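Local coordinates for protein beta-hexosaminidase (Neisseria gonorrhoeae, PDB 6JTJ) that probably cleaves terminal beta-1,4-linked N-acetylglucosamine from peptidoglycan fragments during cell-wall recycling, as a family 3 glycoside hydrolase, at residues Val166-Ile177 against Gly209-Gly220. Sequence-based numbering, arbitrary orientation.
Sequences VLDLDWGNCAVI and GKHFPGHGFVEG. With NAG (2-acetamido-2-deoxy-beta-D-glucopyranose), chain I.
The carboxylate of D168 meets the edge of the H211 imidazole nearly coplanar with it, planes only 7° apart, and its OD2 takes the ring N-H of H211 ND1 through the syn lone pair at 2.7 Å. OD1 is gripped twice by backbone: H211 N at 2.9 Å and H215 N at 2.7 Å come to D168 OD1 from opposite faces of the carboxylate, so the buried acid bonds the chain at two points of the loop, H211 and H215. With CG of D168 anti to its carbonyl carbon (chi1 -57°), the group reaches across to that loop. H211 is thereby fixed in rotation, its far edge turned to the sugar, where H211 NE2 and NAG O3 are 2.9 Å apart in a hydrogen bond. K210 NZ holds O3 and O4 of the same sugar and pairs with E107. These sugar contacts are consistent with the substrate site of this family 3 glycoside hydrolase domain: K210 lies on strand 208-212, the K210-H211 peptide is cis, and the chain turns a corner at H211.

Farther along that loop, the CA-H of G216 points to L169 O, CA to O 3.2 Å, where a side chain would clash, and the edge of F217 meets the face of W171 in a T-shaped pair, planes at 84°. The N173 amide stands nearly upright to the F217 ring, ND2 over one face toward its rim, and N173 ND2 donates to F217 O at 2.8 Å, tilted from the carbonyl plane. The SG of C174 sits obliquely by the H215 ring, 3.6 Å from H215 ND1. Past it, V176 N bonds G220 O at 2.9 Å, close to the second subunit, whose R113 pairs with E219.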
# COMPACT_ATOMS: atom_id res chain seq x y z
N VAL C 166 -13.13 2.88 -5.99
CA VAL C 166 -12.81 3.05 -4.59
C VAL C 166 -13.80 4.03 -3.95
O VAL C 166 -13.97 5.15 -4.43
CB VAL C 166 -11.37 3.58 -4.43
CG1 VAL C 166 -11.08 3.96 -2.99
CG2 VAL C 166 -10.39 2.52 -4.90
N LEU C 167 -14.45 3.58 -2.88
CA LEU C 167 -15.42 4.36 -2.12
C LEU C 167 -14.89 4.72 -0.74
O LEU C 167 -15.58 5.35 0.07
CB LEU C 167 -16.70 3.54 -1.97
CG LEU C 167 -17.39 3.13 -3.25
CD1 LEU C 167 -18.66 2.32 -2.96
CD2 LEU C 167 -17.75 4.33 -4.10
N ASP C 168 -13.65 4.34 -0.47
CA ASP C 168 -12.99 4.70 0.77
C ASP C 168 -12.87 6.22 0.87
O ASP C 168 -12.68 6.90 -0.14
CB ASP C 168 -11.58 4.08 0.80
CG ASP C 168 -11.61 2.56 0.66
OD1 ASP C 168 -12.43 1.90 1.34
OD2 ASP C 168 -10.77 2.04 -0.12
N LEU C 169 -13.00 6.74 2.08
CA LEU C 169 -12.93 8.18 2.31
C LEU C 169 -11.48 8.57 2.63
O LEU C 169 -10.77 7.86 3.32
CB LEU C 169 -13.80 8.59 3.49
CG LEU C 169 -15.26 8.13 3.51
CD1 LEU C 169 -15.98 8.73 4.72
CD2 LEU C 169 -15.97 8.52 2.23
N ASP C 170 -11.06 9.72 2.13
CA ASP C 170 -9.75 10.21 2.41
C ASP C 170 -9.69 10.90 3.78
O ASP C 170 -9.81 12.10 3.85
CB ASP C 170 -9.28 11.18 1.34
CG ASP C 170 -7.83 11.63 1.58
OD1 ASP C 170 -7.08 10.91 2.27
OD2 ASP C 170 -7.42 12.66 1.06
N TRP C 171 -9.51 10.11 4.82
CA TRP C 171 -9.34 10.63 6.16
C TRP C 171 -7.92 11.17 6.39
O TRP C 171 -7.67 11.74 7.42
CB TRP C 171 -9.62 9.55 7.20
CG TRP C 171 -11.06 9.17 7.34
CD1 TRP C 171 -11.66 8.05 6.85
CD2 TRP C 171 -12.08 9.89 8.06
NE1 TRP C 171 -12.99 8.02 7.20
CE2 TRP C 171 -13.28 9.14 7.94
CE3 TRP C 171 -12.09 11.09 8.78
CZ2 TRP C 171 -14.48 9.56 8.53
CZ3 TRP C 171 -13.29 11.50 9.38
CH2 TRP C 171 -14.48 10.75 9.23
N GLY C 172 -7.02 11.05 5.41
CA GLY C 172 -5.64 11.50 5.57
C GLY C 172 -4.81 10.55 6.43
O GLY C 172 -3.74 10.93 6.92
N ASN C 173 -5.25 9.30 6.55
CA ASN C 173 -4.55 8.28 7.32
C ASN C 173 -3.88 7.14 6.54
O ASN C 173 -2.92 6.56 7.03
CB ASN C 173 -5.53 7.63 8.30
CG ASN C 173 -5.99 8.58 9.39
OD1 ASN C 173 -5.34 9.60 9.69
ND2 ASN C 173 -7.17 8.29 9.95
N CYS C 174 -4.43 6.79 5.37
CA CYS C 174 -4.10 5.52 4.71
C CYS C 174 -3.36 5.73 3.39
O CYS C 174 -3.97 6.08 2.37
CB CYS C 174 -5.38 4.73 4.42
SG CYS C 174 -5.00 3.01 4.02
N ALA C 175 -2.06 5.51 3.42
CA ALA C 175 -1.20 5.78 2.26
C ALA C 175 -1.50 4.86 1.10
O ALA C 175 -1.48 5.27 -0.04
CB ALA C 175 0.27 5.64 2.64
N VAL C 176 -1.79 3.60 1.39
CA VAL C 176 -2.04 2.65 0.33
C VAL C 176 -3.29 3.03 -0.49
O VAL C 176 -3.40 2.65 -1.66
CB VAL C 176 -2.07 1.19 0.84
CG1 VAL C 176 -3.30 0.86 1.69
CG2 VAL C 176 -2.00 0.24 -0.34
N ILE C 177 -4.26 3.69 0.15
CA ILE C 177 -5.41 4.21 -0.57
C ILE C 177 -4.95 5.52 -1.20
O ILE C 177 -4.93 5.64 -2.41
CB ILE C 177 -6.65 4.42 0.32
CG1 ILE C 177 -7.10 3.11 0.97
CG2 ILE C 177 -7.80 5.04 -0.47
CD1 ILE C 177 -7.38 1.97 0.02
N GLY C 209 -17.49 -1.69 -5.82
CA GLY C 209 -17.09 -0.76 -4.78
C GLY C 209 -16.04 -1.37 -3.87
O GLY C 209 -16.14 -2.53 -3.52
N LYS C 210 -15.03 -0.58 -3.50
CA LYS C 210 -13.94 -1.05 -2.65
C LYS C 210 -13.64 0.01 -1.59
O LYS C 210 -13.73 1.20 -1.92
CB LYS C 210 -12.66 -1.22 -3.48
CG LYS C 210 -12.86 -1.91 -4.80
CD LYS C 210 -11.55 -2.45 -5.36
CE LYS C 210 -10.63 -1.37 -5.90
NZ LYS C 210 -9.74 -1.95 -6.97
N HIS C 211 -13.25 -0.34 -0.36
CA HIS C 211 -13.14 -1.70 0.17
C HIS C 211 -14.06 -1.76 1.37
O HIS C 211 -13.81 -1.12 2.38
CB HIS C 211 -11.69 -2.00 0.58
CG HIS C 211 -10.71 -1.77 -0.52
ND1 HIS C 211 -10.29 -0.51 -0.90
CD2 HIS C 211 -10.07 -2.65 -1.33
CE1 HIS C 211 -9.41 -0.62 -1.88
NE2 HIS C 211 -9.27 -1.90 -2.16
N PHE C 212 -15.15 -2.50 1.23
CA PHE C 212 -16.23 -2.51 2.21
C PHE C 212 -15.73 -3.02 3.56
O PHE C 212 -15.05 -4.05 3.60
CB PHE C 212 -17.35 -3.44 1.74
CG PHE C 212 -18.49 -3.55 2.72
CD1 PHE C 212 -19.52 -2.62 2.71
CD2 PHE C 212 -18.52 -4.57 3.64
CE1 PHE C 212 -20.55 -2.69 3.60
CE2 PHE C 212 -19.58 -4.67 4.54
CZ PHE C 212 -20.59 -3.74 4.52
N PRO C 213 -16.11 -2.36 4.66
CA PRO C 213 -16.99 -1.22 4.83
C PRO C 213 -16.29 0.14 4.89
O PRO C 213 -16.94 1.14 5.26
CB PRO C 213 -17.63 -1.52 6.18
CG PRO C 213 -16.50 -2.12 6.95
CD PRO C 213 -15.69 -2.90 5.96
N GLY C 214 -15.02 0.20 4.48
CA GLY C 214 -14.30 1.48 4.41
C GLY C 214 -12.88 1.36 4.92
O GLY C 214 -12.66 1.09 6.09
N HIS C 215 -11.93 1.56 4.02
CA HIS C 215 -10.50 1.37 4.29
C HIS C 215 -9.80 2.71 4.61
O HIS C 215 -8.59 2.74 4.88
CB HIS C 215 -9.86 0.75 3.04
CG HIS C 215 -8.61 -0.03 3.30
ND1 HIS C 215 -7.52 0.50 3.96
CD2 HIS C 215 -8.25 -1.28 2.92
CE1 HIS C 215 -6.55 -0.41 4.01
NE2 HIS C 215 -6.97 -1.50 3.39
N GLY C 216 -10.53 3.80 4.54
CA GLY C 216 -9.91 5.11 4.60
C GLY C 216 -9.31 5.56 5.92
O GLY C 216 -8.49 6.47 5.94
N PHE C 217 -9.79 5.01 7.03
CA PHE C 217 -9.46 5.54 8.34
C PHE C 217 -8.22 4.89 8.96
O PHE C 217 -7.49 5.53 9.70
CB PHE C 217 -10.64 5.42 9.31
CG PHE C 217 -10.43 6.14 10.62
CD1 PHE C 217 -10.69 7.51 10.72
CD2 PHE C 217 -9.96 5.48 11.74
CE1 PHE C 217 -10.52 8.19 11.94
CE2 PHE C 217 -9.79 6.14 12.95
CZ PHE C 217 -10.07 7.51 13.05
N VAL C 218 -7.97 3.63 8.64
CA VAL C 218 -6.78 2.95 9.14
C VAL C 218 -5.52 3.48 8.48
O VAL C 218 -5.58 4.20 7.49
CB VAL C 218 -6.80 1.44 8.89
CG1 VAL C 218 -7.98 0.82 9.59
CG2 VAL C 218 -6.82 1.13 7.39
N GLU C 219 -4.39 3.25 9.13
CA GLU C 219 -3.11 3.57 8.54
C GLU C 219 -2.72 2.34 7.78
O GLU C 219 -3.04 1.23 8.19
CB GLU C 219 -2.09 3.95 9.59
CG GLU C 219 -2.29 5.36 10.16
CD GLU C 219 -1.29 5.64 11.29
OE1 GLU C 219 -1.49 5.12 12.40
OE2 GLU C 219 -0.31 6.38 11.08
N GLY C 220 -2.05 2.53 6.66
CA GLY C 220 -1.69 1.41 5.82
C GLY C 220 -0.54 1.83 4.92
O GLY C 220 -0.74 2.51 3.91
C1 NAG I . -6.40 -5.90 -3.18
C2 NAG I . -6.55 -4.39 -3.43
C3 NAG I . -7.80 -4.12 -4.24
C4 NAG I . -7.84 -4.99 -5.50
C5 NAG I . -7.79 -6.46 -5.14
C6 NAG I . -7.63 -7.33 -6.40
C7 NAG I . -6.04 -2.49 -1.89
C8 NAG I . -5.13 -1.98 -2.92
N2 NAG I . -6.65 -3.63 -2.21
O1 NAG I . -5.05 -6.21 -2.89
O3 NAG I . -7.83 -2.75 -4.56
O4 NAG I . -8.97 -4.72 -6.28
O5 NAG I . -6.66 -6.70 -4.33
O6 NAG I . -6.42 -7.10 -7.09
O7 NAG I . -6.16 -1.90 -0.81
O HOH W 1 -13.50 4.65 4.31
O HOH W 2 -0.63 5.15 6.02
O HOH W 3 -6.94 7.89 4.44